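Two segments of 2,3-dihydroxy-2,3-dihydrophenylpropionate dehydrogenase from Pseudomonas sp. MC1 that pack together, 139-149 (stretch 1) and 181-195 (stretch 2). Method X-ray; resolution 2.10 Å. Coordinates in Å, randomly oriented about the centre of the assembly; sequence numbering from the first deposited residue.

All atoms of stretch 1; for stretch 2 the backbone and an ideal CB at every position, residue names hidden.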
ATOM      1  N   GLY B 139       5.650  -5.074 -25.738  1.00 22.48           N
ATOM      2  CA  GLY B 139       6.693  -6.069 -25.538  1.00 20.92           C
ATOM      3  C   GLY B 139       6.177  -7.378 -24.965  1.00 24.57           C
ATOM      4  O   GLY B 139       6.561  -8.461 -25.421  1.00 24.27           O
ATOM      5  N   ILE B 140       5.302  -7.305 -23.958  1.00 22.77           N
ATOM      6  CA  ILE B 140       4.807  -8.528 -23.327  1.00 22.14           C
ATOM      7  C   ILE B 140       3.901  -9.307 -24.282  1.00 24.32           C
ATOM      8  O   ILE B 140       3.990 -10.543 -24.377  1.00 25.51           O
ATOM      9  CB  ILE B 140       4.100  -8.190 -22.002  1.00 24.29           C
ATOM     10  CG1 ILE B 140       5.141  -7.759 -20.966  1.00 20.58           C
ATOM     11  CG2 ILE B 140       3.257  -9.367 -21.525  1.00 20.72           C
ATOM     12  CD1 ILE B 140       4.591  -6.965 -19.842  1.00 26.09           C
ATOM     13  N   SER B 141       3.020  -8.604 -25.000  1.00 20.40           N
ATOM     14  CA  SER B 141       2.231  -9.235 -26.057  1.00 22.16           C
ATOM     15  C   SER B 141       3.122  -9.974 -27.060  1.00 24.26           C
ATOM     16  O   SER B 141       2.846 -11.119 -27.436  1.00 24.34           O
ATOM     17  CB  SER B 141       1.401  -8.167 -26.765  1.00 25.97           C
ATOM     18  OG  SER B 141       0.722  -8.696 -27.880  1.00 30.12           O
ATOM     19  N   ALA B 142       4.214  -9.347 -27.480  1.00 25.32           N
ATOM     20  CA  ALA B 142       5.102  -9.994 -28.441  1.00 26.37           C
ATOM     21  C   ALA B 142       5.882 -11.155 -27.827  1.00 26.78           C
ATOM     22  O   ALA B 142       6.240 -12.101 -28.540  1.00 27.73           O
ATOM     23  CB  ALA B 142       6.061  -8.966 -29.026  1.00 25.64           C
ATOM     24  N   ALA B 143       6.164 -11.115 -26.518  1.00 26.28           N
ATOM     25  CA  ALA B 143       6.994 -12.148 -25.913  1.00 23.13           C
ATOM     26  C   ALA B 143       6.193 -13.342 -25.413  1.00 28.21           C
ATOM     27  O   ALA B 143       6.766 -14.428 -25.267  1.00 28.33           O
ATOM     28  CB  ALA B 143       7.823 -11.570 -24.766  1.00 23.11           C
ATOM     29  N   LEU B 144       4.881 -13.181 -25.202  1.00 24.70           N
ATOM     30  CA  LEU B 144       4.032 -14.151 -24.516  1.00 23.66           C
ATOM     31  C   LEU B 144       4.135 -15.557 -25.111  1.00 28.78           C
ATOM     32  O   LEU B 144       4.507 -16.487 -24.382  1.00 27.41           O
ATOM     33  CB  LEU B 144       2.575 -13.679 -24.519  1.00 22.80           C
ATOM     34  CG  LEU B 144       1.689 -14.290 -23.433  1.00 26.64           C
ATOM     35  CD1 LEU B 144       2.212 -13.963 -22.062  1.00 31.34           C
ATOM     36  CD2 LEU B 144       0.284 -13.782 -23.547  1.00 31.96           C
ATOM     37  N   PRO B 145       3.851 -15.769 -26.407  1.00 27.64           N
ATOM     38  CA  PRO B 145       3.881 -17.150 -26.914  1.00 28.40           C
ATOM     39  C   PRO B 145       5.190 -17.868 -26.610  1.00 29.52           C
ATOM     40  O   PRO B 145       5.164 -19.057 -26.266  1.00 28.75           O
ATOM     41  CB  PRO B 145       3.637 -16.972 -28.415  1.00 30.86           C
ATOM     42  CG  PRO B 145       2.955 -15.639 -28.545  1.00 29.44           C
ATOM     43  CD  PRO B 145       3.587 -14.802 -27.492  1.00 28.56           C
ATOM     44  N   GLU B 146       6.323 -17.158 -26.634  1.00 24.79           N
ATOM     45  CA  GLU B 146       7.605 -17.791 -26.333  1.00 26.96           C
ATOM     46  C   GLU B 146       7.823 -17.991 -24.834  1.00 25.32           C
ATOM     47  O   GLU B 146       8.430 -18.989 -24.431  1.00 27.08           O
ATOM     48  CB  GLU B 146       8.739 -16.964 -26.936  1.00 28.85           C
ATOM     49  CG  GLU B 146       8.788 -17.065 -28.468  1.00 36.12           C
ATOM     50  CD  GLU B 146       9.054 -18.507 -28.951  1.00 40.80           C
ATOM     51  OE1 GLU B 146       9.901 -19.204 -28.336  1.00 35.66           O
ATOM     52  OE2 GLU B 146       8.401 -18.956 -29.925  1.00 39.57           O
ATOM     53  N   LEU B 147       7.339 -17.066 -23.999  1.00 26.48           N
ATOM     54  CA  LEU B 147       7.403 -17.262 -22.552  1.00 26.12           C
ATOM     55  C   LEU B 147       6.545 -18.439 -22.094  1.00 24.66           C
ATOM     56  O   LEU B 147       6.906 -19.120 -21.124  1.00 26.66           O
ATOM     57  CB  LEU B 147       6.979 -15.979 -21.836  1.00 23.31           C
ATOM     58  CG  LEU B 147       7.899 -14.776 -22.066  1.00 22.07           C
ATOM     59  CD1 LEU B 147       7.316 -13.533 -21.461  1.00 19.97           C
ATOM     60  CD2 LEU B 147       9.258 -15.055 -21.450  1.00 23.11           C
ATOM     61  N   LYS B 148       5.416 -18.690 -22.765  1.00 21.38           N
ATOM     62  CA  LYS B 148       4.571 -19.829 -22.413  1.00 25.90           C
ATOM     63  C   LYS B 148       5.245 -21.166 -22.708  1.00 25.78           C
ATOM     64  O   LYS B 148       5.004 -22.152 -21.995  1.00 30.76           O
ATOM     65  CB  LYS B 148       3.241 -19.747 -23.160  1.00 28.57           C
ATOM     66  CG  LYS B 148       2.339 -18.597 -22.730  1.00 30.60           C
ATOM     67  CD  LYS B 148       0.892 -18.871 -23.150  1.00 29.33           C
ATOM     68  CE  LYS B 148      -0.013 -17.679 -22.857  1.00 41.49           C
ATOM     69  NZ  LYS B 148      -1.343 -17.832 -23.520  1.00 48.00           N
ATOM     70  N   LYS B 149       6.056 -21.222 -23.771  1.00 26.78           N
ATOM     71  CA  LYS B 149       6.758 -22.449 -24.121  1.00 28.33           C
ATOM     72  C   LYS B 149       7.842 -22.771 -23.115  1.00 26.74           C
ATOM     73  O   LYS B 149       8.162 -23.943 -22.899  1.00 29.63           O
ATOM     74  CB  LYS B 149       7.372 -22.326 -25.508  1.00 24.67           C
ATOM     75  CG  LYS B 149       6.365 -22.225 -26.648  1.00 31.97           C
ATOM     76  CD  LYS B 149       7.153 -22.240 -27.951  1.00 35.22           C
ATOM     77  CE  LYS B 149       6.393 -21.686 -29.123  1.00 39.01           C
ATOM     78  NZ  LYS B 149       7.170 -21.943 -30.368  1.00 39.68           N
ATOM     79  N   UNK B 181       0.117  -1.417 -11.599  1.00 20.63           N
ATOM     80  CA  UNK B 181      -1.141  -2.068 -11.907  1.00 17.47           C
ATOM     81  C   UNK B 181      -0.956  -3.237 -12.851  1.00 20.36           C
ATOM     82  O   UNK B 181      -1.543  -4.304 -12.651  1.00 24.91           O
ATOM     83  CB  UNK B 181      -2.123  -1.061 -12.510  1.00 17.47           C
ATOM     84  N   UNK B 182      -0.132  -3.052 -13.883  1.00 22.24           N
ATOM     85  CA  UNK B 182       0.190  -4.139 -14.808  1.00 23.58           C
ATOM     86  C   UNK B 182       0.806  -5.328 -14.092  1.00 18.78           C
ATOM     87  O   UNK B 182       0.465  -6.477 -14.386  1.00 23.34           O
ATOM     88  CB  UNK B 182       1.143  -3.643 -15.897  1.00 23.58           C
ATOM     89  N   UNK B 183       1.756  -5.074 -13.186  1.00 24.33           N
ATOM     90  CA  UNK B 183       2.422  -6.157 -12.460  1.00 23.63           C
ATOM     91  C   UNK B 183       1.402  -7.025 -11.739  1.00 22.22           C
ATOM     92  O   UNK B 183       1.469  -8.257 -11.780  1.00 25.81           O
ATOM     93  CB  UNK B 183       3.435  -5.594 -11.461  1.00 23.63           C
ATOM     94  N   UNK B 184       0.442  -6.397 -11.064  1.00 21.23           N
ATOM     95  CA  UNK B 184      -0.525  -7.182 -10.305  1.00 23.13           C
ATOM     96  C   UNK B 184      -1.496  -7.912 -11.220  1.00 22.02           C
ATOM     97  O   UNK B 184      -1.817  -9.081 -10.977  1.00 21.49           O
ATOM     98  CB  UNK B 184      -1.297  -6.281  -9.339  1.00 23.13           C
ATOM     99  N   UNK B 185      -1.999  -7.235 -12.265  1.00 23.11           N
ATOM    100  CA  UNK B 185      -3.006  -7.848 -13.129  1.00 19.34           C
ATOM    101  C   UNK B 185      -2.414  -8.965 -13.979  1.00 20.17           C
ATOM    102  O   UNK B 185      -3.015 -10.039 -14.116  1.00 21.92           O
ATOM    103  CB  UNK B 185      -3.643  -6.790 -14.032  1.00 19.34           C
ATOM    104  N   UNK B 186      -1.240  -8.735 -14.562  1.00 20.08           N
ATOM    105  CA  UNK B 186      -0.639  -9.761 -15.404  1.00 21.99           C
ATOM    106  C   UNK B 186      -0.159 -10.955 -14.585  1.00 21.68           C
ATOM    107  O   UNK B 186      -0.300 -12.099 -15.020  1.00 22.94           O
ATOM    108  CB  UNK B 186       0.527  -9.171 -16.200  1.00 21.99           C
ATOM    109  N   UNK B 187       0.391 -10.725 -13.392  1.00 22.59           N
ATOM    110  CA  UNK B 187       0.827 -11.859 -12.582  1.00 20.24           C
ATOM    111  C   UNK B 187      -0.349 -12.740 -12.220  1.00 21.83           C
ATOM    112  O   UNK B 187      -0.253 -13.973 -12.264  1.00 21.37           O
ATOM    113  CB  UNK B 187       1.535 -11.379 -11.314  1.00 20.24           C
ATOM    114  N   UNK B 188      -1.475 -12.122 -11.873  1.00 23.46           N
ATOM    115  CA  UNK B 188      -2.679 -12.891 -11.590  1.00 23.67           C
ATOM    116  C   UNK B 188      -3.167 -13.616 -12.833  1.00 23.40           C
ATOM    117  O   UNK B 188      -3.518 -14.799 -12.768  1.00 27.85           O
ATOM    118  CB  UNK B 188      -3.780 -11.979 -11.045  1.00 23.67           C
ATOM    119  N   UNK B 189      -3.168 -12.933 -13.977  1.00 22.54           N
ATOM    120  CA  UNK B 189      -3.742 -13.511 -15.189  1.00 24.84           C
ATOM    121  C   UNK B 189      -2.883 -14.640 -15.758  1.00 26.16           C
ATOM    122  O   UNK B 189      -3.419 -15.627 -16.267  1.00 28.68           O
ATOM    123  CB  UNK B 189      -3.929 -12.421 -16.247  1.00 24.84           C
ATOM    124  N   UNK B 190      -1.555 -14.516 -15.694  1.00 25.45           N
ATOM    125  CA  UNK B 190      -0.659 -15.457 -16.359  1.00 25.96           C
ATOM    126  C   UNK B 190      -0.210 -16.611 -15.475  1.00 26.11           C
ATOM    127  O   UNK B 190       0.393 -17.557 -15.984  1.00 29.66           O
ATOM    128  CB  UNK B 190       0.574 -14.711 -16.873  1.00 25.96           C
ATOM    129  N   UNK B 191      -0.487 -16.568 -14.178  1.00 27.08           N
ATOM    130  CA  UNK B 191      -0.165 -17.682 -13.301  1.00 25.49           C
ATOM    131  C   UNK B 191      -1.029 -18.876 -13.688  1.00 26.02           C
ATOM    132  O   UNK B 191      -2.149 -18.700 -14.146  1.00 26.77           O
ATOM    133  CB  UNK B 191      -0.373 -17.306 -11.832  1.00 25.49           C
ATOM    134  N   UNK B 192      -0.517 -20.099 -13.498  1.00 27.37           N
ATOM    135  CA  UNK B 192       0.772 -20.440 -12.903  1.00 24.64           C
ATOM    136  C   UNK B 192       1.926 -20.455 -13.893  1.00 28.21           C
ATOM    137  O   UNK B 192       3.065 -20.691 -13.468  1.00 27.39           O
ATOM    138  CB  UNK B 192       0.675 -21.810 -12.228  1.00 24.64           C
ATOM    139  N   UNK B 193       1.642 -20.191 -15.170  1.00 28.14           N
ATOM    140  CA  UNK B 193       2.621 -20.459 -16.226  1.00 27.50           C
ATOM    141  C   UNK B 193       3.770 -19.453 -16.219  1.00 26.33           C
ATOM    142  O   UNK B 193       4.945 -19.832 -16.342  1.00 26.30           O
ATOM    143  CB  UNK B 193       1.933 -20.444 -17.593  1.00 27.50           C
ATOM    144  N   UNK B 194       3.455 -18.165 -16.128  1.00 22.33           N
ATOM    145  CA  UNK B 194       4.427 -17.096 -16.314  1.00 21.75           C
ATOM    146  C   UNK B 194       4.443 -16.217 -15.073  1.00 23.96           C
ATOM    147  O   UNK B 194       3.388 -15.759 -14.627  1.00 28.07           O
ATOM    148  CB  UNK B 194       4.106 -16.271 -17.562  1.00 21.75           C
ATOM    149  N   UNK B 195       5.631 -15.972 -14.523  1.00 20.72           N
ATOM    150  CA  UNK B 195       5.780 -15.058 -13.399  1.00 24.31           C
ATOM    151  C   UNK B 195       5.970 -13.634 -13.903  1.00 23.28           C
ATOM    152  O   UNK B 195       6.616 -13.410 -14.930  1.00 22.14           O
ATOM    153  CB  UNK B 195       6.957 -15.475 -12.515  1.00 24.31           C
TER

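Position 181 lies on the helix, with phi/psi of -66/-43 and nothing of stretch 1 within reach. The contact sets no demand here. The residue is Gly181.

At 182 the CA-to-CB bond points toward stretch 1, but no atom there comes within 5.5 Å of the ideal CB. A long, apolar chain could cross the gap to Ile140. The residue is Met182, whose CE ends 4.4 Å from Ile140 CD1.

Positions 183, 184 and 185 are helical and out of reach, so many residues would suit. They are Val183, Lys184 and Ala185. Lys184 NZ is hydrogen-bonded elsewhere in the structure.

Position 186 points toward stretch 1. Its CA is 9.7 Å from the CA of Ile140, too far for a short side chain to touch. Leucine, methionine or another sizeable apolar residue would suit. Leu186 is found, and its CD1 lies 4.0 Å from Ile140 CD1.

Positions 187 and 188 are out of reach again, and stretch 1 constrains neither. They hold Ala187 and Tyr188.

At 189 the bond points sideways, with room for a polar or long chain. The residue is Glu189. Its end comes nearer but makes no contact, and OE2 is hydrogen-bonded elsewhere in the structure.

Position 190 points toward stretch 1, and its ideal CB is 5.5 Å from Leu144 CD1. A branched or long apolar residue would suit. Leu190 places CD2 3.9 Å from Leu144 CD1.

Position 191 leaves helical phi/psi, at -67/149, and is out of reach of stretch 1. It is Ala191. The peptide before 192 is cis and phi there is -87, which strongly suggests proline. Pro192 fits.

Position 193 points toward Lys148, and the two CA atoms are 6.5 Å apart. The ideal CB is 5.5 Å from Lys148 CG. Stretch 1 offers both the aliphatic part of that lysine and a carbonyl acceptor, so an aliphatic chain or a donor would look natural. The residue is Glu193. Its OE1 is 3.4 Å from Lys148 CB and 2.8 Å from Lys148 O. Both oxygens of the latter pair are acceptors, so the pair is not a hydrogen bond.

Position 194 has extended phi/psi of -123/129, which suits a beta-branched residue. Its CA-to-CB bond points toward stretch 1. Its ideal CB is 5.2 Å from Leu147 CB and 5.4 Å from Leu144 CD1, so isoleucine, valine or leucine would suit. Ile194 has the largest covered area of the stretch. Its CD1 reaches Leu144 CD1 at 3.5 Å, and lies 3.7 Å from both Leu147 CB and Lys148 CG.

Position 195 is extended and out of reach, leaving the choice open. Arg195 NH1 and NH2 are hydrogen-bonded elsewhere in the structure.

Stretch 2 181-195: GMVKALAYELAPEIR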
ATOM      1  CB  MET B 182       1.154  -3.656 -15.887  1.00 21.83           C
ATOM      2  CG  MET B 182       0.689  -2.497 -16.697  1.00 24.37           C
ATOM      3  SD  MET B 182       1.998  -2.023 -17.860  1.00 28.92           S
ATOM      4  CE  MET B 182       2.092  -3.470 -18.920  1.00 24.77           C
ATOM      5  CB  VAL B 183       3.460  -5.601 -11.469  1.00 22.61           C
ATOM      6  CG1 VAL B 183       3.974  -6.712 -10.618  1.00 22.07           C
ATOM      7  CG2 VAL B 183       4.603  -4.930 -12.192  1.00 22.48           C
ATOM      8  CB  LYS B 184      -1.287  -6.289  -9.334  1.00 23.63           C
ATOM      9  CG  LYS B 184      -0.410  -5.462  -8.422  1.00 28.10           C
ATOM     10  CD  LYS B 184      -1.237  -4.973  -7.229  1.00 36.17           C
ATOM     11  CE  LYS B 184      -0.812  -3.592  -6.738  1.00 34.79           C
ATOM     12  NZ  LYS B 184      -1.926  -3.006  -5.927  1.00 36.77           N
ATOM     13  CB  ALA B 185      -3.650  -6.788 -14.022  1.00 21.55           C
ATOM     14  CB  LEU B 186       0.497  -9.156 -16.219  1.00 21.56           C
ATOM     15  CG  LEU B 186      -0.026  -8.146 -17.226  1.00 23.18           C
ATOM     16  CD1 LEU B 186       1.129  -7.543 -17.990  1.00 21.54           C
ATOM     17  CD2 LEU B 186      -1.039  -8.813 -18.157  1.00 22.87           C
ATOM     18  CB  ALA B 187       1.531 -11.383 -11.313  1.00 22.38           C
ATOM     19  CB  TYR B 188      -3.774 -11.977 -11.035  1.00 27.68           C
ATOM     20  CG  TYR B 188      -4.965 -12.747 -10.520  1.00 32.31           C
ATOM     21  CD1 TYR B 188      -4.889 -13.468  -9.331  1.00 38.57           C
ATOM     22  CD2 TYR B 188      -6.158 -12.771 -11.226  1.00 33.85           C
ATOM     23  CE1 TYR B 188      -5.970 -14.180  -8.857  1.00 45.18           C
ATOM     24  CE2 TYR B 188      -7.251 -13.476 -10.756  1.00 40.60           C
ATOM     25  CZ  TYR B 188      -7.150 -14.177  -9.574  1.00 46.75           C
ATOM     26  OH  TYR B 188      -8.232 -14.884  -9.102  1.00 53.90           O
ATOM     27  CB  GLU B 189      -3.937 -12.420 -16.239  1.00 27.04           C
ATOM     28  CG  GLU B 189      -4.477 -12.957 -17.547  1.00 33.12           C
ATOM     29  CD  GLU B 189      -4.721 -11.875 -18.580  1.00 41.87           C
ATOM     30  OE1 GLU B 189      -4.915 -10.689 -18.202  1.00 40.40           O
ATOM     31  OE2 GLU B 189      -4.709 -12.221 -19.782  1.00 48.35           O
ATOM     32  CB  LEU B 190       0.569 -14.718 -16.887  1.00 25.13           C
ATOM     33  CG  LEU B 190       0.194 -13.593 -17.859  1.00 27.52           C
ATOM     34  CD1 LEU B 190       1.388 -12.703 -18.134  1.00 24.34           C
ATOM     35  CD2 LEU B 190      -0.415 -14.136 -19.160  1.00 29.74           C
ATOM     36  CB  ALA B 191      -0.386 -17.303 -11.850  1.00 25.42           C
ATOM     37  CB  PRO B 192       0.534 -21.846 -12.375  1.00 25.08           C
ATOM     38  CG  PRO B 192      -0.378 -22.428 -13.384  1.00 24.73           C
ATOM     39  CD  PRO B 192      -1.291 -21.309 -13.831  1.00 27.78           C
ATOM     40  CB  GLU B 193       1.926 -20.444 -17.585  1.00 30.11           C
ATOM     41  CG  GLU B 193       2.330 -21.587 -18.497  1.00 34.35           C
ATOM     42  CD  GLU B 193       1.809 -21.428 -19.922  1.00 38.92           C
ATOM     43  OE1 GLU B 193       2.408 -22.048 -20.834  1.00 37.81           O
ATOM     44  OE2 GLU B 193       0.820 -20.672 -20.133  1.00 37.46           O
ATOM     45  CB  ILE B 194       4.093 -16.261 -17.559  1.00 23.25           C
ATOM     46  CG1 ILE B 194       4.307 -17.101 -18.817  1.00 25.26           C
ATOM     47  CG2 ILE B 194       4.908 -14.967 -17.569  1.00 20.17           C
ATOM     48  CD1 ILE B 194       3.751 -16.440 -20.046  1.00 30.75           C
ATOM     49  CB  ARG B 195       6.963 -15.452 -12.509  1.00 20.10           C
ATOM     50  CG  ARG B 195       6.715 -16.689 -11.684  1.00 20.48           C
ATOM     51  CD  ARG B 195       7.958 -17.107 -10.910  1.00 23.24           C
ATOM     52  NE  ARG B 195       9.139 -17.174 -11.762  1.00 23.77           N
ATOM     53  CZ  ARG B 195      10.120 -16.281 -11.747  1.00 23.37           C
ATOM     54  NH1 ARG B 195      10.064 -15.251 -10.910  1.00 21.66           N
ATOM     55  NH2 ARG B 195      11.157 -16.412 -12.565  1.00 28.97           N
TER
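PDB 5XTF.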